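Side-chain contact in exodeoxyribonuclease III (Archaeoglobus fulgidus, PDB 2VOA), which probably cleaves DNA at abasic sites as a metal-dependent AP endonuclease of the exonuclease III family: residues D89-A94 and Y128-K133. The protein carries 1 engineered substitution. Numbering follows the deposited sequence.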
loop_
_atom_site.group_PDB
_atom_site.type_symbol
_atom_site.label_atom_id
_atom_site.label_comp_id
_atom_site.label_asym_id
_atom_site.label_seq_id
_atom_site.Cartn_x
_atom_site.Cartn_y
_atom_site.Cartn_z
ATOM N N ASP A 89 -2.833 4.879 25.733
ATOM C CA ASP A 89 -3.112 4.650 24.300
ATOM C C ASP A 89 -4.554 4.232 23.993
ATOM O O ASP A 89 -4.864 3.886 22.842
ATOM C CB ASP A 89 -2.114 3.658 23.670
ATOM C CG ASP A 89 -2.204 2.230 24.266
ATOM O OD1 ASP A 89 -2.991 1.991 25.216
ATOM O OD2 ASP A 89 -1.445 1.341 23.798
ATOM N N ARG A 90 -5.420 4.264 25.010
ATOM C CA ARG A 90 -6.822 3.900 24.848
ATOM C C ARG A 90 -7.808 4.962 25.321
ATOM O O ARG A 90 -9.015 4.753 25.270
ATOM C CB ARG A 90 -7.131 2.598 25.613
ATOM C CG ARG A 90 -6.418 1.337 25.067
ATOM C CD ARG A 90 -6.954 0.111 25.781
ATOM N NE ARG A 90 -6.408 -1.136 25.241
ATOM C CZ ARG A 90 -6.912 -1.808 24.197
ATOM N NH1 ARG A 90 -7.974 -1.371 23.534
ATOM N NH2 ARG A 90 -6.338 -2.940 23.821
ATOM N N LEU A 91 -7.325 6.068 25.875
ATOM C CA LEU A 91 -8.276 7.062 26.366
ATOM C C LEU A 91 -7.606 8.412 26.297
ATOM O O LEU A 91 -6.524 8.592 26.853
ATOM C CB LEU A 91 -8.699 6.752 27.813
ATOM C CG LEU A 91 -9.797 7.589 28.494
ATOM C CD1 LEU A 91 -10.349 6.867 29.701
ATOM C CD2 LEU A 91 -9.340 9.023 28.940
ATOM N N ILE A 92 -8.268 9.339 25.616
ATOM C CA ILE A 92 -7.809 10.728 25.572
ATOM C C ILE A 92 -9.009 11.610 25.856
ATOM O O ILE A 92 -10.122 11.355 25.345
ATOM C CB ILE A 92 -7.098 11.071 24.213
ATOM C CG1 ILE A 92 -6.436 12.462 24.257
ATOM C CG2 ILE A 92 -8.048 10.903 23.001
ATOM C CD1 ILE A 92 -5.655 12.810 22.998
ATOM N N ARG A 93 -8.793 12.621 26.695
ATOM C CA ARG A 93 -9.869 13.495 27.135
ATOM C C ARG A 93 -9.451 14.954 27.044
ATOM O O ARG A 93 -8.319 15.273 27.320
ATOM C CB ARG A 93 -10.222 13.165 28.569
ATOM C CG ARG A 93 -11.304 14.053 29.176
ATOM C CD ARG A 93 -11.786 13.417 30.429
ATOM N NE ARG A 93 -13.064 13.945 30.896
ATOM C CZ ARG A 93 -13.625 13.548 32.032
ATOM N NH1 ARG A 93 -13.020 12.616 32.766
ATOM N NH2 ARG A 93 -14.783 14.056 32.427
ATOM N N ALA A 94 -10.378 15.817 26.657
ATOM C CA ALA A 94 -10.085 17.239 26.510
ATOM C C ALA A 94 -11.361 18.038 26.620
ATOM O O ALA A 94 -12.436 17.528 26.324
ATOM C CB ALA A 94 -9.403 17.515 25.166
ATOM N N TYR A 128 -16.401 2.816 34.332
ATOM C CA TYR A 128 -17.577 3.211 35.120
ATOM C C TYR A 128 -17.218 4.154 36.276
ATOM O O TYR A 128 -17.768 5.251 36.399
ATOM C CB TYR A 128 -18.300 1.954 35.666
ATOM C CG TYR A 128 -19.438 2.290 36.617
ATOM C CD1 TYR A 128 -19.240 2.289 38.002
ATOM C CD2 TYR A 128 -20.704 2.635 36.124
ATOM C CE1 TYR A 128 -20.289 2.606 38.876
ATOM C CE2 TYR A 128 -21.760 2.958 36.988
ATOM C CZ TYR A 128 -21.531 2.948 38.363
ATOM O OH TYR A 128 -22.542 3.256 39.241
ATOM N N HIS A 129 -16.266 3.740 37.104
ATOM C CA HIS A 129 -15.900 4.543 38.270
ATOM C C HIS A 129 -15.237 5.856 37.861
ATOM O O HIS A 129 -15.484 6.904 38.478
ATOM C CB HIS A 129 -15.073 3.699 39.232
ATOM C CG HIS A 129 -15.874 2.602 39.856
ATOM N ND1 HIS A 129 -16.904 2.856 40.740
ATOM C CD2 HIS A 129 -15.839 1.258 39.691
ATOM C CE1 HIS A 129 -17.449 1.710 41.117
ATOM N NE2 HIS A 129 -16.828 0.727 40.490
ATOM N N TYR A 130 -14.457 5.801 36.785
ATOM C CA TYR A 130 -13.776 6.984 36.255
ATOM C C TYR A 130 -14.779 8.054 35.803
ATOM O O TYR A 130 -14.662 9.237 36.184
ATOM C CB TYR A 130 -12.797 6.580 35.148
ATOM C CG TYR A 130 -12.176 7.735 34.384
ATOM C CD1 TYR A 130 -11.087 8.446 34.889
ATOM C CD2 TYR A 130 -12.690 8.112 33.139
ATOM C CE1 TYR A 130 -10.517 9.522 34.152
ATOM C CE2 TYR A 130 -12.139 9.172 32.419
ATOM C CZ TYR A 130 -11.055 9.852 32.920
ATOM O OH TYR A 130 -10.517 10.903 32.193
ATOM N N LEU A 131 -15.777 7.639 35.024
ATOM C CA LEU A 131 -16.799 8.573 34.527
ATOM C C LEU A 131 -17.766 9.019 35.616
ATOM O O LEU A 131 -18.156 10.179 35.652
ATOM C CB LEU A 131 -17.558 7.956 33.369
ATOM C CG LEU A 131 -16.647 7.675 32.163
ATOM C CD1 LEU A 131 -17.432 6.842 31.157
ATOM C CD2 LEU A 131 -16.060 8.951 31.531
ATOM N N GLN A 132 -18.143 8.108 36.512
ATOM C CA GLN A 132 -18.974 8.476 37.663
ATOM C C GLN A 132 -18.309 9.589 38.489
ATOM O O GLN A 132 -18.985 10.503 38.995
ATOM C CB GLN A 132 -19.217 7.248 38.548
ATOM C CG GLN A 132 -20.156 7.494 39.704
ATOM C CD GLN A 132 -20.344 6.259 40.551
ATOM O OE1 GLN A 132 -19.370 5.595 40.946
ATOM N NE2 GLN A 132 -21.598 5.953 40.868
ATOM N N LYS A 133 -16.984 9.510 38.619
ATOM C CA LYS A 133 -16.210 10.426 39.452
ATOM C C LYS A 133 -15.994 11.786 38.789
ATOM O O LYS A 133 -15.959 12.820 39.474
ATOM C CB LYS A 133 -14.865 9.766 39.808
ATOM C CG LYS A 133 -13.784 10.687 40.316
ATOM C CD LYS A 133 -12.567 9.886 40.734
ATOM C CE LYS A 133 -11.289 10.619 40.379
ATOM N NZ LYS A 133 -10.088 9.812 40.755
#
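Tyr-130 reaches off its helix between the side chains of Leu-91 and Arg-93, overlapping both near its hydroxyl end. Leu-91 supplies the apolar half of the contact: its CD1 lies 4.0 Å from Tyr-130 CE2, an oblique approach to the ring, while its other methyl, CD2, sits by the hydroxyl. Arg-93 runs past the tyrosine in the opposite direction, its chain extended from CG to NE; CD passes 3.3 Å from Tyr-130 OH, and NH1, the guanidinium nitrogen on the CD side, meets the same oxygen. NH1 donates to Tyr-130 OH over 3.1 Å at a fairly straight 162°, with the oxygen near the guanidinium plane, and that plane is turned 68° from the ring. In the DNase I-like alpha/beta sandwich of this family, the contact ties strand 91-96 to helix 115-134, which packs on the outer side of its sheet. Thr-134 OG1, at the end of the helix, also hydrogen-bonds Arg-93 NH1, and Asp-100 on the neighbouring strand 99-105 forms a salt bridge with NH2. A leucine in place of Arg-93 would probably leave the tyrosine hydroxyl without this donor and Asp-100 without this positive mate.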